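Type III secretion system effector protein ExoU (Pseudomonas fluorescens, PDB 4QMK) is a toxin delivered by type III secretion that probably hydrolyses membrane phospholipids as a patatin-like phospholipase, drawn to the plasma membrane by phosphatidylinositol 4,5-bisphosphate. Local coordinates at residues 47-52 / 439-444; 85-90 / 420-425; 474-479 / 521-526; 574-579 / 603-608. One frame throughout, in Å; residues are numbered along the deposited sequence.

Contact 1: residues 47-52 / 439-444; sequences LSIYRH and PSLNDA
Strand 47-51 passes the first turn of helix 441-446 with Arg51 and Leu441 as the nearest pair, their CA atoms 7.7 Å apart, and no hydrogen bond joins the two segments. Leu441 makes the contact with both of its methyl branches. Its CG lies anti to the backbone N (chi1 175°), which carries the isobutyl group out toward the strand. There Leu441 CD1 meets CG2 of Ile49 at a loose 4.4 Å, while Leu441 CD2 comes within 3.8 Å of Arg51 NH1. The Arg51 chain bends at chi3 (56°) and runs across the leucine at about a right angle, so an apolar methyl lies against the charged end. That charge has its own partner, Asp463, which forms a salt bridge with NH2. Ile49 and Arg51, two apart on the strand, both face the helix from one side of a four-stranded antiparallel sheet. Three N-terminal strands run through it as a meander, and its fourth strand, 434-438, comes from far along the chain and leads almost directly into helix 441-446. Ser440, just ahead of the helix, is its N-cap: OG accepts from Asp443 N at 3.3 Å in a nearly straight bond (165°), and it also makes a weak bond to Asp443 OD2. Ala465, at the start of helix 464-491, touches both Arg51 and Leu441.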
loop_
_atom_site.group_PDB
_atom_site.type_symbol
_atom_site.label_atom_id
_atom_site.label_comp_id
_atom_site.label_asym_id
_atom_site.label_seq_id
_atom_site.Cartn_x
_atom_site.Cartn_y
_atom_site.Cartn_z
ATOM N N LEU A 47 16.042 -41.023 11.012
ATOM C CA LEU A 47 16.960 -41.045 9.940
ATOM C C LEU A 47 17.948 -42.175 10.084
ATOM O O LEU A 47 18.574 -42.289 11.136
ATOM C CB LEU A 47 17.724 -39.741 9.908
ATOM C CG LEU A 47 18.903 -39.708 8.937
ATOM C CD1 LEU A 47 18.363 -39.644 7.529
ATOM C CD2 LEU A 47 19.742 -38.484 9.217
ATOM N N SER A 48 18.115 -42.971 9.020
ATOM C CA SER A 48 19.098 -44.025 8.989
ATOM C C SER A 48 19.929 -43.923 7.708
ATOM O O SER A 48 19.432 -43.512 6.652
ATOM C CB SER A 48 18.440 -45.388 9.013
ATOM O OG SER A 48 17.723 -45.645 10.216
ATOM N N ILE A 49 21.189 -44.320 7.808
ATOM C CA ILE A 49 22.098 -44.251 6.715
ATOM C C ILE A 49 22.902 -45.526 6.631
ATOM O O ILE A 49 23.542 -45.902 7.627
ATOM C CB ILE A 49 23.086 -43.120 6.906
ATOM C CG1 ILE A 49 22.361 -41.801 7.066
ATOM C CG2 ILE A 49 24.012 -43.034 5.691
ATOM C CD1 ILE A 49 23.299 -40.620 7.270
ATOM N N TYR A 50 22.873 -46.189 5.458
ATOM C CA TYR A 50 23.622 -47.445 5.245
ATOM C C TYR A 50 24.577 -47.269 4.073
ATOM O O TYR A 50 24.276 -46.510 3.131
ATOM C CB TYR A 50 22.691 -48.608 4.892
ATOM C CG TYR A 50 21.604 -48.947 5.902
ATOM C CD1 TYR A 50 20.335 -48.366 5.810
ATOM C CD2 TYR A 50 21.804 -49.911 6.859
ATOM C CE1 TYR A 50 19.335 -48.671 6.729
ATOM C CE2 TYR A 50 20.829 -50.227 7.764
ATOM C CZ TYR A 50 19.597 -49.594 7.708
ATOM O OH TYR A 50 18.622 -49.956 8.598
ATOM N N ARG A 51 25.700 -47.982 4.102
ATOM C CA ARG A 51 26.649 -47.959 2.990
ATOM C C ARG A 51 26.915 -49.358 2.455
ATOM O O ARG A 51 27.156 -50.295 3.211
ATOM C CB ARG A 51 27.974 -47.298 3.394
ATOM C CG ARG A 51 29.070 -47.415 2.321
ATOM C CD ARG A 51 30.213 -46.404 2.484
ATOM N NE ARG A 51 30.781 -46.533 3.798
ATOM C CZ ARG A 51 31.261 -45.532 4.509
ATOM N NH1 ARG A 51 31.287 -44.280 4.047
ATOM N NH2 ARG A 51 31.712 -45.794 5.712
ATOM N N HIS A 52 26.890 -49.484 1.134
ATOM C CA HIS A 52 27.195 -50.758 0.459
ATOM C C HIS A 52 28.700 -50.856 0.193
ATOM O O HIS A 52 29.456 -49.975 0.537
ATOM C CB HIS A 52 26.397 -50.838 -0.862
ATOM C CG HIS A 52 24.917 -50.905 -0.667
ATOM N ND1 HIS A 52 24.114 -49.787 -0.638
ATOM C CD2 HIS A 52 24.097 -51.959 -0.466
ATOM C CE1 HIS A 52 22.860 -50.144 -0.424
ATOM N NE2 HIS A 52 22.824 -51.459 -0.321
ATOM N N PRO A 439 25.221 -41.699 -4.728
ATOM C CA PRO A 439 26.494 -42.304 -5.134
ATOM C C PRO A 439 27.486 -42.360 -4.029
ATOM O O PRO A 439 28.381 -43.182 -4.075
ATOM C CB PRO A 439 27.016 -41.340 -6.184
ATOM C CG PRO A 439 25.795 -40.749 -6.789
ATOM C CD PRO A 439 24.789 -40.636 -5.663
ATOM N N SER A 440 27.415 -41.454 -3.069
ATOM C CA SER A 440 28.370 -41.514 -1.954
ATOM C C SER A 440 27.828 -40.895 -0.705
ATOM O O SER A 440 26.814 -40.195 -0.715
ATOM C CB SER A 440 29.648 -40.744 -2.284
ATOM O OG SER A 440 29.353 -39.365 -2.445
ATOM N N LEU A 441 28.567 -41.090 0.374
ATOM C CA LEU A 441 28.192 -40.501 1.640
ATOM C C LEU A 441 28.238 -39.000 1.545
ATOM O O LEU A 441 27.430 -38.313 2.153
ATOM C CB LEU A 441 29.095 -40.978 2.741
ATOM C CG LEU A 441 28.866 -40.321 4.097
ATOM C CD1 LEU A 441 27.448 -40.540 4.572
ATOM C CD2 LEU A 441 29.839 -40.942 5.074
ATOM N N ASN A 442 29.166 -38.463 0.776
ATOM C CA ASN A 442 29.235 -37.011 0.666
ATOM C C ASN A 442 27.980 -36.417 0.007
ATOM O O ASN A 442 27.482 -35.403 0.453
ATOM C CB ASN A 442 30.474 -36.594 -0.083
ATOM C CG ASN A 442 30.587 -35.111 -0.223
ATOM O OD1 ASN A 442 30.727 -34.408 0.753
ATOM N ND2 ASN A 442 30.494 -34.626 -1.428
ATOM N N ASP A 443 27.486 -37.046 -1.057
ATOM C CA ASP A 443 26.291 -36.571 -1.756
ATOM C C ASP A 443 25.038 -36.624 -0.878
ATOM O O ASP A 443 24.177 -35.758 -0.964
ATOM C CB ASP A 443 26.057 -37.388 -3.027
ATOM C CG ASP A 443 27.063 -37.090 -4.097
ATOM O OD1 ASP A 443 27.363 -35.904 -4.324
ATOM O OD2 ASP A 443 27.562 -38.040 -4.715
ATOM N N ALA A 444 24.955 -37.628 -0.025
ATOM C CA ALA A 444 23.875 -37.708 0.943
ATOM C C ALA A 444 23.995 -36.542 1.938
ATOM O O ALA A 444 23.007 -35.866 2.216
ATOM C CB ALA A 444 23.917 -39.049 1.659
#

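Contact 2: residues 85-90 / 420-425; sequences VQALEE and QTVSGH
Ser423 OG sits among several groups: Glu90 OE2 lies 3.5 Å away, Ala87 CB packs against it at 3.8 Å, and the carbonyl of Arg419, one turn back in its own helix, takes a weak hydrogen bond from it. With chi1 at -83° the hydroxyl stands beside its own backbone N, a setting from which it can reach that carbonyl and still face helix 81-90. The carboxylate of Glu90 is held mainly through its other oxygen, OE1, which forms a salt bridge with Arg419.

In the patatin-like fold, helix 81-90 belongs to the beta-alpha-beta crossover that links the neighbouring parallel strands 68-72 and 99-103. The second of these strands leads into a sequence that fits the nucleophile elbow expected of such phospholipases. Helix 408-431, which comes much later in the chain, lies across helix 81-90 and also leans on strand 382-389 of the same mixed sheet. The short segments cross at -42°, with their axes only 8.3 Å apart. Small residues make this closeness possible: the CA atoms of Ala87 and Ser423 are separated by 5.4 Å. Inward from the polar rim the contact is apolar and buried, with Leu385 of the sheet lying against Val422. Val422 turns one branch onto the alanine, placing CG1 at 3.6 Å from Ala87 CB.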
loop_
_atom_site.group_PDB
_atom_site.type_symbol
_atom_site.label_atom_id
_atom_site.label_comp_id
_atom_site.label_asym_id
_atom_site.label_seq_id
_atom_site.Cartn_x
_atom_site.Cartn_y
_atom_site.Cartn_z
ATOM N N VAL A 85 -8.194 -30.085 16.091
ATOM C CA VAL A 85 -7.242 -29.306 16.873
ATOM C C VAL A 85 -6.864 -29.990 18.214
ATOM O O VAL A 85 -5.714 -29.864 18.697
ATOM C CB VAL A 85 -7.803 -27.937 17.203
ATOM C CG1 VAL A 85 -6.787 -27.118 18.011
ATOM C CG2 VAL A 85 -8.204 -27.239 15.925
ATOM N N GLN A 86 -7.829 -30.686 18.822
ATOM C CA GLN A 86 -7.546 -31.429 20.014
ATOM C C GLN A 86 -6.455 -32.441 19.710
ATOM O O GLN A 86 -5.441 -32.495 20.402
ATOM C CB GLN A 86 -8.810 -32.109 20.545
ATOM C CG GLN A 86 -9.850 -31.140 21.051
ATOM C CD GLN A 86 -11.264 -31.694 20.954
ATOM O OE1 GLN A 86 -11.476 -32.911 20.999
ATOM N NE2 GLN A 86 -12.247 -30.798 20.881
ATOM N N ALA A 87 -6.658 -33.218 18.654
ATOM C CA ALA A 87 -5.674 -34.225 18.189
ATOM C C ALA A 87 -4.307 -33.637 17.940
ATOM O O ALA A 87 -3.329 -34.231 18.314
ATOM C CB ALA A 87 -6.160 -34.899 16.923
ATOM N N LEU A 88 -4.222 -32.468 17.310
ATOM C CA LEU A 88 -2.891 -31.867 17.080
ATOM C C LEU A 88 -2.159 -31.490 18.369
ATOM O O LEU A 88 -0.979 -31.793 18.532
ATOM C CB LEU A 88 -2.975 -30.647 16.182
ATOM C CG LEU A 88 -3.217 -30.973 14.719
ATOM C CD1 LEU A 88 -3.571 -29.695 13.987
ATOM C CD2 LEU A 88 -2.001 -31.620 14.096
ATOM N N GLU A 89 -2.882 -30.871 19.290
ATOM C CA GLU A 89 -2.301 -30.350 20.520
ATOM C C GLU A 89 -1.926 -31.490 21.446
ATOM O O GLU A 89 -0.802 -31.560 21.941
ATOM C CB GLU A 89 -3.307 -29.418 21.190
ATOM C CG GLU A 89 -2.702 -28.314 22.030
ATOM C CD GLU A 89 -3.781 -27.471 22.682
ATOM O OE1 GLU A 89 -4.496 -27.997 23.573
ATOM O OE2 GLU A 89 -3.904 -26.279 22.317
ATOM N N GLU A 90 -2.875 -32.392 21.665
ATOM C CA GLU A 90 -2.667 -33.590 22.505
ATOM C C GLU A 90 -1.482 -34.466 22.033
ATOM O O GLU A 90 -0.976 -35.276 22.773
ATOM C CB GLU A 90 -3.973 -34.370 22.569
ATOM C CG GLU A 90 -3.870 -35.879 22.504
ATOM C CD GLU A 90 -5.232 -36.487 22.196
ATOM O OE1 GLU A 90 -6.247 -35.922 22.715
ATOM O OE2 GLU A 90 -5.290 -37.489 21.407
ATOM N N GLN A 420 -10.301 -38.726 16.803
ATOM C CA GLN A 420 -9.784 -40.052 16.581
ATOM C C GLN A 420 -9.162 -40.239 15.194
ATOM O O GLN A 420 -8.109 -40.834 15.087
ATOM C CB GLN A 420 -10.872 -41.070 16.750
ATOM C CG GLN A 420 -11.281 -41.280 18.168
ATOM C CD GLN A 420 -12.330 -42.349 18.280
ATOM O OE1 GLN A 420 -12.992 -42.714 17.281
ATOM N NE2 GLN A 420 -12.502 -42.863 19.495
ATOM N N THR A 421 -9.820 -39.724 14.156
ATOM C CA THR A 421 -9.412 -39.934 12.805
ATOM C C THR A 421 -8.049 -39.285 12.583
ATOM O O THR A 421 -7.120 -39.906 12.099
ATOM C CB THR A 421 -10.463 -39.363 11.837
ATOM O OG1 THR A 421 -11.680 -40.094 11.969
ATOM C CG2 THR A 421 -10.021 -39.506 10.402
ATOM N N VAL A 422 -7.935 -38.053 13.008
ATOM C CA VAL A 422 -6.728 -37.310 12.874
ATOM C C VAL A 422 -5.582 -37.922 13.690
ATOM O O VAL A 422 -4.437 -38.033 13.165
ATOM C CB VAL A 422 -6.960 -35.880 13.273
ATOM C CG1 VAL A 422 -5.662 -35.124 13.404
ATOM C CG2 VAL A 422 -7.874 -35.223 12.255
ATOM N N SER A 423 -5.860 -38.304 14.947
ATOM C CA SER A 423 -4.869 -39.018 15.760
ATOM C C SER A 423 -4.413 -40.249 14.987
ATOM O O SER A 423 -3.221 -40.540 14.931
ATOM C CB SER A 423 -5.447 -39.493 17.115
ATOM O OG SER A 423 -5.414 -38.473 18.090
ATOM N N GLY A 424 -5.366 -40.967 14.388
ATOM C CA GLY A 424 -5.033 -42.171 13.618
ATOM C C GLY A 424 -4.142 -41.808 12.445
ATOM O O GLY A 424 -3.158 -42.463 12.166
ATOM N N HIS A 425 -4.459 -40.695 11.805
ATOM C CA HIS A 425 -3.724 -40.293 10.683
ATOM C C HIS A 425 -2.292 -39.883 11.094
ATOM O O HIS A 425 -1.325 -40.252 10.458
ATOM C CB HIS A 425 -4.442 -39.158 9.999
ATOM C CG HIS A 425 -3.718 -38.647 8.809
ATOM N ND1 HIS A 425 -2.827 -37.609 8.881
ATOM C CD2 HIS A 425 -3.716 -39.055 7.525
ATOM C CE1 HIS A 425 -2.317 -37.384 7.684
ATOM N NE2 HIS A 425 -2.826 -38.264 6.851
#

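Contact 3: residues 474-479 / 521-526; sequences KDAQQA and EWLGKR
Two side chains, Trp522 and Leu523, are brought by their torsions to the same methyl group, Ala476 CB. In Trp522, CG is anti to the backbone N (chi1 -173°), which swings the indole out along the side of its helix until its six-membered ring reaches helix 464-491. In Leu523, CG sits instead beside the backbone N (chi1 -67°), which, with chi2 at 156°, brings CD2 to Ala476.

The contact belongs to a wholly helical part of the protein, in which helices 464-491, 501-513 and 517-526 follow one another and pack together. Ala476 points toward the later helix, and its CB approaches Leu523 CD2 at 4.1 Å and Trp522 CZ3 at 4.2 Å, meeting the indole obliquely. These are easy van der Waals distances. The backbones stay well apart, with 7.9 Å between the CA atoms of Ala476 and Leu523, and the contact buries only 75 Å². Part of the join is made by helix 501-513: its Leu513 touches Ala476, and its Leu510 touches Leu523.

The indole itself is fixed from several directions. NE1 donates to the backbone carbonyl of Met446, so its polar atom is satisfied within the buried setting, while Leu523 CG lies at the ring edge, in plane. One face is occupied by the side chain of Arg526, which also forms a salt bridge with Glu324 and a cation-pi contact with Phe322. Arg526 folds back along the helix so that its NH2 stands 3.6 Å above the plane of the Trp522 ring, offset toward the rim.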
loop_
_atom_site.group_PDB
_atom_site.type_symbol
_atom_site.label_atom_id
_atom_site.label_comp_id
_atom_site.label_asym_id
_atom_site.label_seq_id
_atom_site.Cartn_x
_atom_site.Cartn_y
_atom_site.Cartn_z
ATOM N N LYS A 474 31.362 -27.606 7.575
ATOM C CA LYS A 474 31.766 -26.621 8.571
ATOM C C LYS A 474 32.474 -25.469 7.854
ATOM O O LYS A 474 32.168 -24.304 8.104
ATOM C CB LYS A 474 32.699 -27.202 9.634
ATOM C CG LYS A 474 32.625 -26.420 10.921
ATOM C CD LYS A 474 33.752 -26.663 11.921
ATOM C CE LYS A 474 33.467 -25.809 13.167
ATOM N NZ LYS A 474 34.537 -25.766 14.205
ATOM N N ASP A 475 33.400 -25.768 6.949
ATOM C CA ASP A 475 34.063 -24.685 6.262
ATOM C C ASP A 475 33.062 -23.854 5.488
ATOM O O ASP A 475 33.182 -22.648 5.453
ATOM C CB ASP A 475 35.125 -25.167 5.272
ATOM C CG ASP A 475 36.262 -25.899 5.918
ATOM O OD1 ASP A 475 36.543 -25.728 7.130
ATOM O OD2 ASP A 475 36.882 -26.674 5.184
ATOM N N ALA A 476 32.073 -24.475 4.845
ATOM C CA ALA A 476 31.113 -23.689 4.089
ATOM C C ALA A 476 30.264 -22.839 4.991
ATOM O O ALA A 476 29.979 -21.721 4.617
ATOM C CB ALA A 476 30.255 -24.580 3.220
ATOM N N GLN A 477 29.824 -23.350 6.156
ATOM C CA GLN A 477 29.134 -22.498 7.138
ATOM C C GLN A 477 30.007 -21.298 7.485
ATOM O O GLN A 477 29.512 -20.195 7.610
ATOM C CB GLN A 477 28.779 -23.236 8.467
ATOM C CG GLN A 477 27.429 -23.976 8.506
ATOM C CD GLN A 477 27.417 -25.367 9.241
ATOM O OE1 GLN A 477 28.434 -25.864 9.808
ATOM N NE2 GLN A 477 26.236 -26.033 9.171
ATOM N N GLN A 478 31.316 -21.479 7.609
ATOM C CA GLN A 478 32.161 -20.335 7.951
ATOM C C GLN A 478 32.343 -19.350 6.811
ATOM O O GLN A 478 32.306 -18.143 7.024
ATOM C CB GLN A 478 33.510 -20.783 8.489
ATOM C CG GLN A 478 33.368 -21.535 9.797
ATOM C CD GLN A 478 34.677 -22.114 10.328
ATOM O OE1 GLN A 478 35.773 -22.000 9.717
ATOM N NE2 GLN A 478 34.577 -22.736 11.499
ATOM N N ALA A 479 32.522 -19.830 5.596
ATOM C CA ALA A 479 32.741 -18.911 4.496
ATOM C C ALA A 479 31.468 -18.140 4.228
ATOM O O ALA A 479 31.552 -16.949 3.901
ATOM C CB ALA A 479 33.171 -19.664 3.259
ATOM N N GLU A 521 27.648 -25.118 -7.626
ATOM C CA GLU A 521 26.189 -25.023 -7.756
ATOM C C GLU A 521 25.547 -25.010 -6.385
ATOM O O GLU A 521 24.556 -24.316 -6.145
ATOM C CB GLU A 521 25.549 -26.236 -8.456
ATOM C CG GLU A 521 26.107 -26.752 -9.753
ATOM C CD GLU A 521 25.304 -28.007 -10.204
ATOM O OE1 GLU A 521 25.848 -29.157 -10.123
ATOM O OE2 GLU A 521 24.099 -27.851 -10.572
ATOM N N TRP A 522 26.050 -25.863 -5.515
ATOM C CA TRP A 522 25.473 -25.995 -4.185
ATOM C C TRP A 522 25.562 -24.694 -3.374
ATOM O O TRP A 522 24.549 -24.203 -2.838
ATOM C CB TRP A 522 26.123 -27.134 -3.486
ATOM C CG TRP A 522 25.527 -27.482 -2.182
ATOM C CD1 TRP A 522 24.620 -28.452 -1.942
ATOM C CD2 TRP A 522 25.912 -26.967 -0.899
ATOM N NE1 TRP A 522 24.363 -28.553 -0.588
ATOM C CE2 TRP A 522 25.150 -27.636 0.062
ATOM C CE3 TRP A 522 26.869 -26.032 -0.472
ATOM C CZ2 TRP A 522 25.293 -27.394 1.390
ATOM C CZ3 TRP A 522 26.974 -25.755 0.902
ATOM C CH2 TRP A 522 26.206 -26.423 1.785
ATOM N N LEU A 523 26.735 -24.092 -3.348
ATOM C CA LEU A 523 26.935 -22.857 -2.619
ATOM C C LEU A 523 26.075 -21.800 -3.218
ATOM O O LEU A 523 25.586 -20.917 -2.505
ATOM C CB LEU A 523 28.396 -22.415 -2.700
ATOM C CG LEU A 523 29.333 -23.371 -1.970
ATOM C CD1 LEU A 523 30.692 -23.249 -2.555
ATOM C CD2 LEU A 523 29.315 -23.082 -0.469
ATOM N N GLY A 524 25.939 -21.839 -4.541
ATOM C CA GLY A 524 25.091 -20.872 -5.220
ATOM C C GLY A 524 23.622 -20.958 -4.774
ATOM O O GLY A 524 22.934 -19.943 -4.665
ATOM N N LYS A 525 23.153 -22.173 -4.502
ATOM C CA LYS A 525 21.813 -22.354 -3.951
ATOM C C LYS A 525 21.760 -21.739 -2.594
ATOM O O LYS A 525 20.759 -21.157 -2.234
ATOM C CB LYS A 525 21.412 -23.819 -3.743
ATOM C CG LYS A 525 21.561 -24.814 -4.876
ATOM C CD LYS A 525 20.672 -24.529 -6.007
ATOM C CE LYS A 525 20.943 -25.504 -7.142
ATOM N NZ LYS A 525 20.515 -26.861 -6.770
ATOM N N ARG A 526 22.802 -21.925 -1.785
ATOM C CA ARG A 526 22.753 -21.403 -0.360
ATOM C C ARG A 526 22.670 -19.919 -0.335
ATOM O O ARG A 526 22.019 -19.343 0.533
ATOM C CB ARG A 526 23.932 -21.853 0.464
ATOM C CG ARG A 526 24.072 -23.368 0.635
ATOM C CD ARG A 526 22.883 -24.110 1.230
ATOM N NE ARG A 526 21.579 -24.124 0.512
ATOM C CZ ARG A 526 21.213 -24.951 -0.470
ATOM N NH1 ARG A 526 19.960 -24.887 -0.939
ATOM N NH2 ARG A 526 22.071 -25.825 -1.006
#

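Contact 4: residues 574-579 / 603-608; sequences ENFIRE and RDLGEA
Leu605 directs one methyl, CD1, at both Phe576 and Ile577, and it meets the two residues in quite different ways. Against Phe576 the side chains cross at about a right angle. Leu605 CD1 comes to the edge of the phenyl ring, near its plane, at 3.6 Å from Phe576 CD2, so this is an edge contact and not a CH-pi approach over a face. Ile577 instead runs alongside the leucine in the opposite direction: its CG1 lies 3.8 Å from Leu605 CD1, and its own CD1 reaches back to Leu605 CB at 4.1 Å. The helical backbone spreads these two consecutive residues, and the first torsions settle which atoms they turn to Leu605: the ring edge of Phe576, with CG anti to the backbone N (chi1 177°), and CG1 of Ile577, anti to the carbonyl carbon (chi1 -74°).

Other apolar groups complete the surroundings. Phe576 makes an edge-to-face pair with Trp647. Where helix 555-585 widens into a pi-type turn at 577-579, Arg578 NH1 forms a salt bridge with Glu579 OE2 at 3.0 Å, the oxygen lying 28° out of the guanidinium plane; NH1 also makes a weak bond to the carbonyl of Gly164. Leu605 thus joins helix 592-606 to the preceding helix 555-585 and, through Phe614 and Val617, to the following helix 611-624, as in an all-helical bundle. This is consistent with the C-terminal membrane-localisation domain of ExoU toxins, which probably carries the phosphoinositide-binding function.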
loop_
_atom_site.group_PDB
_atom_site.type_symbol
_atom_site.label_atom_id
_atom_site.label_comp_id
_atom_site.label_asym_id
_atom_site.label_seq_id
_atom_site.Cartn_x
_atom_site.Cartn_y
_atom_site.Cartn_z
ATOM N N GLU A 574 4.056 -20.201 -11.991
ATOM C CA GLU A 574 2.982 -20.486 -11.036
ATOM C C GLU A 574 1.948 -19.383 -11.077
ATOM O O GLU A 574 0.757 -19.630 -11.072
ATOM C CB GLU A 574 3.528 -20.629 -9.631
ATOM C CG GLU A 574 3.583 -22.058 -9.120
ATOM C CD GLU A 574 4.457 -22.978 -9.945
ATOM O OE1 GLU A 574 5.665 -22.675 -10.112
ATOM O OE2 GLU A 574 3.941 -24.032 -10.394
ATOM N N ASN A 575 2.411 -18.161 -11.159
ATOM C CA ASN A 575 1.515 -17.069 -11.202
ATOM C C ASN A 575 0.658 -17.021 -12.446
ATOM O O ASN A 575 -0.544 -16.812 -12.332
ATOM C CB ASN A 575 2.254 -15.805 -10.946
ATOM C CG ASN A 575 2.643 -15.689 -9.483
ATOM O OD1 ASN A 575 1.896 -16.106 -8.630
ATOM N ND2 ASN A 575 3.807 -15.177 -9.196
ATOM N N PHE A 576 1.268 -17.326 -13.605
ATOM C CA PHE A 576 0.627 -17.271 -14.875
ATOM C C PHE A 576 -0.432 -18.356 -14.893
ATOM O O PHE A 576 -1.580 -18.127 -15.329
ATOM C CB PHE A 576 1.649 -17.465 -15.986
ATOM C CG PHE A 576 1.053 -17.488 -17.347
ATOM C CD1 PHE A 576 0.666 -16.325 -17.962
ATOM C CD2 PHE A 576 0.845 -18.673 -17.987
ATOM C CE1 PHE A 576 0.039 -16.346 -19.198
ATOM C CE2 PHE A 576 0.256 -18.727 -19.254
ATOM C CZ PHE A 576 -0.160 -17.559 -19.862
ATOM N N ILE A 577 -0.045 -19.518 -14.380
ATOM C CA ILE A 577 -0.932 -20.655 -14.250
ATOM C C ILE A 577 -2.148 -20.335 -13.461
ATOM O O ILE A 577 -3.240 -20.554 -13.879
ATOM C CB ILE A 577 -0.213 -21.845 -13.611
ATOM C CG1 ILE A 577 0.742 -22.464 -14.665
ATOM C CG2 ILE A 577 -1.201 -22.907 -13.177
ATOM C CD1 ILE A 577 1.697 -23.533 -14.158
ATOM N N ARG A 578 -1.943 -19.748 -12.322
ATOM C CA ARG A 578 -3.035 -19.475 -11.379
ATOM C C ARG A 578 -3.954 -18.377 -11.884
ATOM O O ARG A 578 -5.129 -18.450 -11.733
ATOM C CB ARG A 578 -2.379 -19.024 -10.064
ATOM C CG ARG A 578 -3.338 -18.910 -8.924
ATOM C CD ARG A 578 -3.225 -17.589 -8.215
ATOM N NE ARG A 578 -2.025 -17.461 -7.425
ATOM C CZ ARG A 578 -1.554 -16.294 -7.028
ATOM N NH1 ARG A 578 -2.195 -15.182 -7.324
ATOM N NH2 ARG A 578 -0.443 -16.239 -6.336
ATOM N N GLU A 579 -3.385 -17.389 -12.538
ATOM C CA GLU A 579 -4.068 -16.167 -12.886
ATOM C C GLU A 579 -4.570 -16.089 -14.354
ATOM O O GLU A 579 -5.455 -15.334 -14.674
ATOM C CB GLU A 579 -3.070 -15.033 -12.624
ATOM C CG GLU A 579 -3.632 -13.746 -12.061
ATOM C CD GLU A 579 -4.237 -13.903 -10.659
ATOM O OE1 GLU A 579 -5.313 -13.292 -10.435
ATOM O OE2 GLU A 579 -3.676 -14.654 -9.830
ATOM N N ARG A 603 2.237 -28.250 -17.852
ATOM C CA ARG A 603 3.447 -29.095 -17.726
ATOM C C ARG A 603 4.682 -28.378 -18.250
ATOM O O ARG A 603 5.681 -28.284 -17.570
ATOM C CB ARG A 603 3.315 -30.395 -18.494
ATOM C CG ARG A 603 2.323 -31.371 -17.923
ATOM C CD ARG A 603 2.174 -32.596 -18.831
ATOM N NE ARG A 603 0.970 -33.381 -18.506
ATOM C CZ ARG A 603 -0.250 -33.167 -19.018
ATOM N NH1 ARG A 603 -0.465 -32.196 -19.908
ATOM N NH2 ARG A 603 -1.268 -33.932 -18.634
ATOM N N ASP A 604 4.613 -27.856 -19.466
ATOM C CA ASP A 604 5.771 -27.199 -20.061
ATOM C C ASP A 604 6.219 -26.072 -19.137
ATOM O O ASP A 604 7.382 -25.885 -18.960
ATOM C CB ASP A 604 5.444 -26.655 -21.458
ATOM C CG ASP A 604 5.066 -27.770 -22.445
ATOM O OD1 ASP A 604 5.449 -28.933 -22.215
ATOM O OD2 ASP A 604 4.354 -27.504 -23.446
ATOM N N LEU A 605 5.273 -25.345 -18.532
ATOM C CA LEU A 605 5.604 -24.237 -17.663
ATOM C C LEU A 605 6.297 -24.731 -16.401
ATOM O O LEU A 605 7.136 -24.034 -15.846
ATOM C CB LEU A 605 4.371 -23.443 -17.277
ATOM C CG LEU A 605 3.977 -22.345 -18.266
ATOM C CD1 LEU A 605 2.681 -21.710 -17.821
ATOM C CD2 LEU A 605 4.993 -21.259 -18.389
ATOM N N GLY A 606 5.944 -25.919 -15.938
ATOM C CA GLY A 606 6.609 -26.471 -14.795
ATOM C C GLY A 606 8.031 -26.874 -15.137
ATOM O O GLY A 606 8.806 -27.157 -14.267
ATOM N N GLU A 607 8.377 -26.835 -16.415
ATOM C CA GLU A 607 9.659 -27.291 -16.892
ATOM C C GLU A 607 10.557 -26.108 -17.292
ATOM O O GLU A 607 11.718 -26.268 -17.624
ATOM C CB GLU A 607 9.378 -28.138 -18.138
ATOM C CG GLU A 607 10.142 -29.437 -18.257
ATOM C CD GLU A 607 9.642 -30.499 -17.282
ATOM O OE1 GLU A 607 9.969 -31.690 -17.495
ATOM O OE2 GLU A 607 8.928 -30.149 -16.310
ATOM N N ALA A 608 9.996 -24.920 -17.247
ATOM C CA ALA A 608 10.653 -23.743 -17.747
ATOM C C ALA A 608 11.670 -23.098 -16.801
ATOM O O ALA A 608 11.338 -22.754 -15.662
ATOM C CB ALA A 608 9.599 -22.732 -18.056
#

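How the contacts relate
Contact 2 is nested within the chain loop that contact 1 closes; contacts 3 and 4 then follow in series. Helix 408-431 of contact 2 leads through strand 434-438 to helix 441-446 of contact 1, although their centres lie about 34 Å apart. Contacts 1 and 3 are closer, about 20 Å between centres, and helix 464-491 serves both: its start packs on contact 1 and its middle forms contact 3. Helix 555-585 likewise touches contact 3 and carries contact 4, whose centre is about 30 Å from that of contact 3. Contacts 2 and 4 lie on opposite sides of the chain's centre. The helical part follows the probably catalytic patatin-like region along the chain, and helix 555-585 also touches that region directly.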